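Long-range contacts in 3-hexulose-6-phosphate isomerase (Methanocaldococcus jannaschii, PDB 1JEO), which catalyses the interconversion of 3-hexulose 6-phosphate and fructose 6-phosphate, a step on the way to ribose 5-phosphate: residues A[5-10]-A[137-141]; A[41-45]-A[77-81]. All blocks are in the same frame, centred on the assembly; numbering follows the deposited sequence.

In the fold
The chain forms a SIS-family fold, a five-stranded parallel sheet in the order 69-71, 43-46, 85-89, 112-115, 128-130 with helices packed around it. The two contacts lie on opposite sides of the chain's centre, about 36 Å apart between centres and about 20 Å between nearest atoms. Contact 1 joins the N-terminal helix 5-15 to the loop between strand 128-130 and helix 144-164, a surface contact near E147, the inferred proton acceptor on that helix. Contact 2 is nested within the span that contact 1 closes; partly buried and away from the annotated sites, it folds the loop between strands 69-71 and 85-89 over strand 43-46.

Contact 1 of 2, residues A[5-10]-A[137-141]; sequences EELDIV and SKYLP
Residues 5-10 form the first turns of helix 5-15, with phi near -65° and psi near -40° and the backbone bonds I9 N to E5 O and V10 N to E6 O, both 3.1 Å. Residues 137-141 belong to no regular helix or strand; in this SIS fold they lie in the loop between strand 128-130 and helix 144-164. K138 (-65/-39) and Y139 (-100/7) take the central positions of a type I beta turn from S137 to L140, closed by two weak bonds, L140 N to S137 O and S137 N to L140 O, each 3.4 Å. The segments come closest at E6 and L140, whose CA atoms are 7.2 Å apart.

L140 is the apolar centre. Its CA-CB bond points toward the helix, and leucine, branching at CG, reaches far enough in its mt rotamer for CD1 to lie 4.0 Å from both I9 CG2 and V10 CG2 and 3.7 Å from E6 O. E6 CG packs on L140 CG (4.0 Å), and I9 CD1 makes a van der Waals contact with S137 OG (3.5 Å). L140 touches T145 and V10 touches E148, both of helix 144-164, which carries E147, the inferred proton acceptor, about 9 Å from L140 between side chains.

Toward S137 and Y139 the contact becomes polar. E6 (chi1 m, chi2 p) sets OE1 at the Y139 ring edge, 3.5 Å from CD1. With S137 at chi1 t, no direct hydrogen bond crosses; instead, one water donates to E6 OE1 (2.6 Å), accepts from Y139 N (3.0 Å) and pairs with S137 OG at 2.5 Å.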
loop_
_atom_site.group_PDB
_atom_site.type_symbol
_atom_site.label_atom_id
_atom_site.label_comp_id
_atom_site.label_asym_id
_atom_site.label_seq_id
_atom_site.Cartn_x
_atom_site.Cartn_y
_atom_site.Cartn_z
ATOM N N GLU A 5 -15.149 -17.781 -15.788
ATOM C CA GLU A 5 -15.222 -17.785 -14.322
ATOM C C GLU A 5 -14.183 -16.871 -13.649
ATOM O O GLU A 5 -14.509 -16.160 -12.696
ATOM C CB GLU A 5 -15.051 -19.227 -13.823
ATOM C CG GLU A 5 -15.411 -19.480 -12.363
ATOM C CD GLU A 5 -15.106 -20.905 -11.933
ATOM O OE1 GLU A 5 -14.250 -21.092 -11.039
ATOM O OE2 GLU A 5 -15.716 -21.842 -12.494
ATOM N N GLU A 6 -12.954 -16.876 -14.169
ATOM C CA GLU A 6 -11.854 -16.071 -13.621
ATOM C C GLU A 6 -12.043 -14.568 -13.775
ATOM O O GLU A 6 -11.750 -13.814 -12.846
ATOM C CB GLU A 6 -10.508 -16.491 -14.222
ATOM C CG GLU A 6 -9.999 -17.866 -13.785
ATOM C CD GLU A 6 -10.746 -19.030 -14.417
ATOM O OE1 GLU A 6 -10.787 -20.114 -13.800
ATOM O OE2 GLU A 6 -11.283 -18.871 -15.533
ATOM N N LEU A 7 -12.574 -14.151 -14.929
ATOM C CA LEU A 7 -12.833 -12.739 -15.215
ATOM C C LEU A 7 -13.959 -12.212 -14.321
ATOM O O LEU A 7 -13.912 -11.063 -13.877
ATOM C CB LEU A 7 -13.175 -12.537 -16.698
ATOM C CG LEU A 7 -13.321 -11.104 -17.239
ATOM C CD1 LEU A 7 -12.021 -10.312 -17.096
ATOM C CD2 LEU A 7 -13.733 -11.161 -18.681
ATOM N N ASP A 8 -14.932 -13.077 -14.020
ATOM C CA ASP A 8 -16.063 -12.735 -13.152
ATOM C C ASP A 8 -15.615 -12.566 -11.700
ATOM O O ASP A 8 -16.126 -11.699 -10.986
ATOM C CB ASP A 8 -17.164 -13.802 -13.226
ATOM C CG ASP A 8 -17.993 -13.716 -14.501
ATOM O OD1 ASP A 8 -18.671 -14.716 -14.820
ATOM O OD2 ASP A 8 -17.985 -12.661 -15.177
ATOM N N ILE A 9 -14.645 -13.383 -11.284
ATOM C CA ILE A 9 -14.090 -13.326 -9.929
ATOM C C ILE A 9 -13.299 -12.025 -9.766
ATOM O O ILE A 9 -13.491 -11.310 -8.781
ATOM C CB ILE A 9 -13.243 -14.596 -9.606
ATOM C CG1 ILE A 9 -14.197 -15.775 -9.368
ATOM C CG2 ILE A 9 -12.341 -14.389 -8.365
ATOM C CD1 ILE A 9 -13.548 -17.135 -9.436
ATOM N N VAL A 10 -12.497 -11.684 -10.781
ATOM C CA VAL A 10 -11.704 -10.452 -10.764
ATOM C C VAL A 10 -12.633 -9.225 -10.763
ATOM O O VAL A 10 -12.424 -8.311 -9.970
ATOM C CB VAL A 10 -10.695 -10.377 -11.954
ATOM C CG1 VAL A 10 -9.942 -9.049 -11.929
ATOM C CG2 VAL A 10 -9.685 -11.520 -11.867
ATOM N N SER A 137 -9.445 -18.523 -6.256
ATOM C CA SER A 137 -9.916 -19.562 -7.165
ATOM C C SER A 137 -8.809 -20.573 -7.452
ATOM O O SER A 137 -7.641 -20.331 -7.146
ATOM C CB SER A 137 -10.378 -18.929 -8.476
ATOM O OG SER A 137 -11.292 -19.773 -9.142
ATOM N N LYS A 138 -9.183 -21.687 -8.079
ATOM C CA LYS A 138 -8.250 -22.758 -8.444
ATOM C C LYS A 138 -7.225 -22.267 -9.479
ATOM O O LYS A 138 -6.045 -22.599 -9.398
ATOM C CB LYS A 138 -9.032 -23.951 -9.009
ATOM C CG LYS A 138 -8.220 -25.219 -9.240
ATOM C CD LYS A 138 -9.074 -26.289 -9.881
ATOM C CE LYS A 138 -8.304 -27.585 -10.049
ATOM N NZ LYS A 138 -9.134 -28.613 -10.740
ATOM N N TYR A 139 -7.692 -21.443 -10.418
ATOM C CA TYR A 139 -6.839 -20.911 -11.478
ATOM C C TYR A 139 -6.325 -19.483 -11.256
ATOM O O TYR A 139 -5.661 -18.899 -12.116
ATOM C CB TYR A 139 -7.507 -21.119 -12.842
ATOM C CG TYR A 139 -7.729 -22.591 -13.149
ATOM C CD1 TYR A 139 -9.029 -23.114 -13.300
ATOM C CD2 TYR A 139 -6.639 -23.486 -13.223
ATOM C CE1 TYR A 139 -9.239 -24.511 -13.513
ATOM C CE2 TYR A 139 -6.830 -24.873 -13.432
ATOM C CZ TYR A 139 -8.129 -25.376 -13.576
ATOM O OH TYR A 139 -8.310 -26.725 -13.778
ATOM N N LEU A 140 -6.608 -18.957 -10.062
ATOM C CA LEU A 140 -6.150 -17.641 -9.585
ATOM C C LEU A 140 -5.689 -17.994 -8.150
ATOM O O LEU A 140 -6.324 -17.593 -7.165
ATOM C CB LEU A 140 -7.300 -16.616 -9.573
ATOM C CG LEU A 140 -7.890 -16.119 -10.902
ATOM C CD1 LEU A 140 -9.166 -15.337 -10.647
ATOM C CD2 LEU A 140 -6.881 -15.292 -11.688
ATOM N N PRO A 141 -4.549 -18.724 -8.019
ATOM C CA PRO A 141 -3.975 -19.179 -6.747
ATOM C C PRO A 141 -3.166 -18.191 -5.925
ATOM O O PRO A 141 -2.810 -17.123 -6.407
ATOM C CB PRO A 141 -3.071 -20.343 -7.182
ATOM C CG PRO A 141 -3.141 -20.366 -8.696
ATOM C CD PRO A 141 -3.565 -19.001 -9.076
HETATM O O HOH W 1 -10.427 -20.662 -11.323
#

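Contact 2 of 2, residues A[41-45]-A[77-81]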
loop_
_atom_site.group_PDB
_atom_site.type_symbol
_atom_site.label_atom_id
_atom_site.label_comp_id
_atom_site.label_asym_id
_atom_site.label_seq_id
_atom_site.Cartn_x
_atom_site.Cartn_y
_atom_site.Cartn_z
ATOM N N LYS A 41 7.236 12.516 7.241
ATOM C CA LYS A 41 8.434 13.177 6.727
ATOM C C LYS A 41 8.897 12.348 5.519
ATOM O O LYS A 41 9.016 12.870 4.410
ATOM C CB LYS A 41 9.521 13.231 7.814
ATOM C CG LYS A 41 10.694 14.174 7.532
ATOM C CD LYS A 41 10.306 15.643 7.667
ATOM C CE LYS A 41 11.484 16.558 7.355
ATOM N NZ LYS A 41 11.125 18.002 7.456
ATOM N N LYS A 42 9.123 11.052 5.746
ATOM C CA LYS A 42 9.528 10.111 4.695
ATOM C C LYS A 42 8.583 8.906 4.750
ATOM O O LYS A 42 8.101 8.535 5.824
ATOM C CB LYS A 42 10.992 9.647 4.849
ATOM C CG LYS A 42 12.039 10.760 5.020
ATOM C CD LYS A 42 13.490 10.288 4.869
ATOM C CE LYS A 42 13.930 9.253 5.910
ATOM N NZ LYS A 42 13.959 9.724 7.316
ATOM N N ILE A 43 8.276 8.332 3.586
ATOM C CA ILE A 43 7.373 7.179 3.490
ATOM C C ILE A 43 8.130 5.952 2.979
ATOM O O ILE A 43 8.791 6.006 1.943
ATOM C CB ILE A 43 6.150 7.485 2.567
ATOM C CG1 ILE A 43 5.421 8.739 3.063
ATOM C CG2 ILE A 43 5.155 6.309 2.575
ATOM C CD1 ILE A 43 4.709 9.502 2.000
ATOM N N PHE A 44 8.024 4.852 3.725
ATOM C CA PHE A 44 8.697 3.596 3.388
ATOM C C PHE A 44 7.709 2.495 3.038
ATOM O O PHE A 44 6.741 2.266 3.758
ATOM C CB PHE A 44 9.575 3.125 4.554
ATOM C CG PHE A 44 10.766 4.000 4.819
ATOM C CD1 PHE A 44 10.622 5.233 5.489
ATOM C CD2 PHE A 44 12.047 3.586 4.425
ATOM C CE1 PHE A 44 11.747 6.041 5.768
ATOM C CE2 PHE A 44 13.184 4.386 4.698
ATOM C CZ PHE A 44 13.031 5.617 5.371
ATOM N N ILE A 45 7.947 1.829 1.911
ATOM C CA ILE A 45 7.083 0.740 1.459
ATOM C C ILE A 45 7.900 -0.556 1.395
ATOM O O ILE A 45 9.066 -0.538 1.003
ATOM C CB ILE A 45 6.490 0.995 0.024
ATOM C CG1 ILE A 45 6.047 2.454 -0.184
ATOM C CG2 ILE A 45 5.351 0.005 -0.274
ATOM C CD1 ILE A 45 4.879 2.932 0.622
ATOM N N THR A 77 17.880 3.883 -0.167
ATOM C CA THR A 77 16.875 3.939 0.898
ATOM C C THR A 77 17.591 4.187 2.244
ATOM O O THR A 77 18.454 3.396 2.651
ATOM C CB THR A 77 16.008 2.652 0.907
ATOM O OG1 THR A 77 15.267 2.585 -0.318
ATOM C CG2 THR A 77 15.028 2.642 2.066
ATOM N N PRO A 78 17.271 5.317 2.920
ATOM C CA PRO A 78 17.868 5.693 4.202
ATOM C C PRO A 78 17.238 5.076 5.442
ATOM O O PRO A 78 16.347 4.226 5.352
ATOM C CB PRO A 78 17.693 7.206 4.210
ATOM C CG PRO A 78 16.384 7.383 3.594
ATOM C CD PRO A 78 16.400 6.406 2.439
ATOM N N SER A 79 17.685 5.576 6.592
ATOM C CA SER A 79 17.212 5.151 7.901
ATOM C C SER A 79 15.788 5.604 8.177
ATOM O O SER A 79 15.366 6.676 7.731
ATOM C CB SER A 79 18.123 5.713 8.992
ATOM O OG SER A 79 18.262 7.115 8.854
ATOM N N TYR A 80 15.059 4.754 8.893
ATOM C CA TYR A 80 13.684 5.012 9.302
ATOM C C TYR A 80 13.775 5.830 10.591
ATOM O O TYR A 80 14.434 5.414 11.549
ATOM C CB TYR A 80 12.978 3.676 9.551
ATOM C CG TYR A 80 11.493 3.755 9.829
ATOM C CD1 TYR A 80 10.573 3.941 8.786
ATOM C CD2 TYR A 80 10.999 3.641 11.142
ATOM C CE1 TYR A 80 9.185 4.014 9.043
ATOM C CE2 TYR A 80 9.616 3.714 11.414
ATOM C CZ TYR A 80 8.717 3.900 10.359
ATOM O OH TYR A 80 7.372 3.952 10.622
ATOM N N GLU A 81 13.163 7.014 10.582
ATOM C CA GLU A 81 13.176 7.912 11.739
ATOM C C GLU A 81 11.795 8.019 12.397
ATOM O O GLU A 81 10.811 7.505 11.860
ATOM C CB GLU A 81 13.735 9.279 11.337
ATOM C CG GLU A 81 15.212 9.221 10.936
ATOM C CD GLU A 81 15.759 10.549 10.454
ATOM O OE1 GLU A 81 15.310 11.037 9.393
ATOM O OE2 GLU A 81 16.655 11.096 11.132
#
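The polar centre of this contact is the ammonium group of K42, which would be costly to bury without partners. K42 NZ forms a salt bridge with E81 OE1 at 2.8 Å, weak as a hydrogen bond, and a weak hydrogen bond to the backbone oxygen S79 O at 3.4 Å. A second carboxylate, D84, also pairs with the lysine, and its OD2 accepts from E81 N as well. The lysine chain reaches across to the loop and bends at its end, bringing K42 CE 3.9 Å from P78 CG and NZ to its partners.

F44 supplies the apolar half. Its ring edge faces the loop, with CE2 3.2 Å from P78 O and 3.7 Å from T77 CG2, while one face receives the edge of Y80 in an offset edge-to-face pair (centroids 5.4 Å apart, planes at 69°, F44 CD1 to Y80 CD1 3.5 Å). A tyrosine fits here because its ring can pack on F44 while its hydroxyl bonds to N109. The hydroxyl of T77 is likewise satisfied, by F71 O, leaving its methyl for F44.

Strand 43-46 lies between two parallel neighbours: K42 and F44 bond through their backbones to L85, and I43 to K68 and Y70. The loop 77-81 thus lies over one face of the sheet, with F44 and Y80 both against L86, while I43 and I45 turn to the other face and pack on helix 49-64.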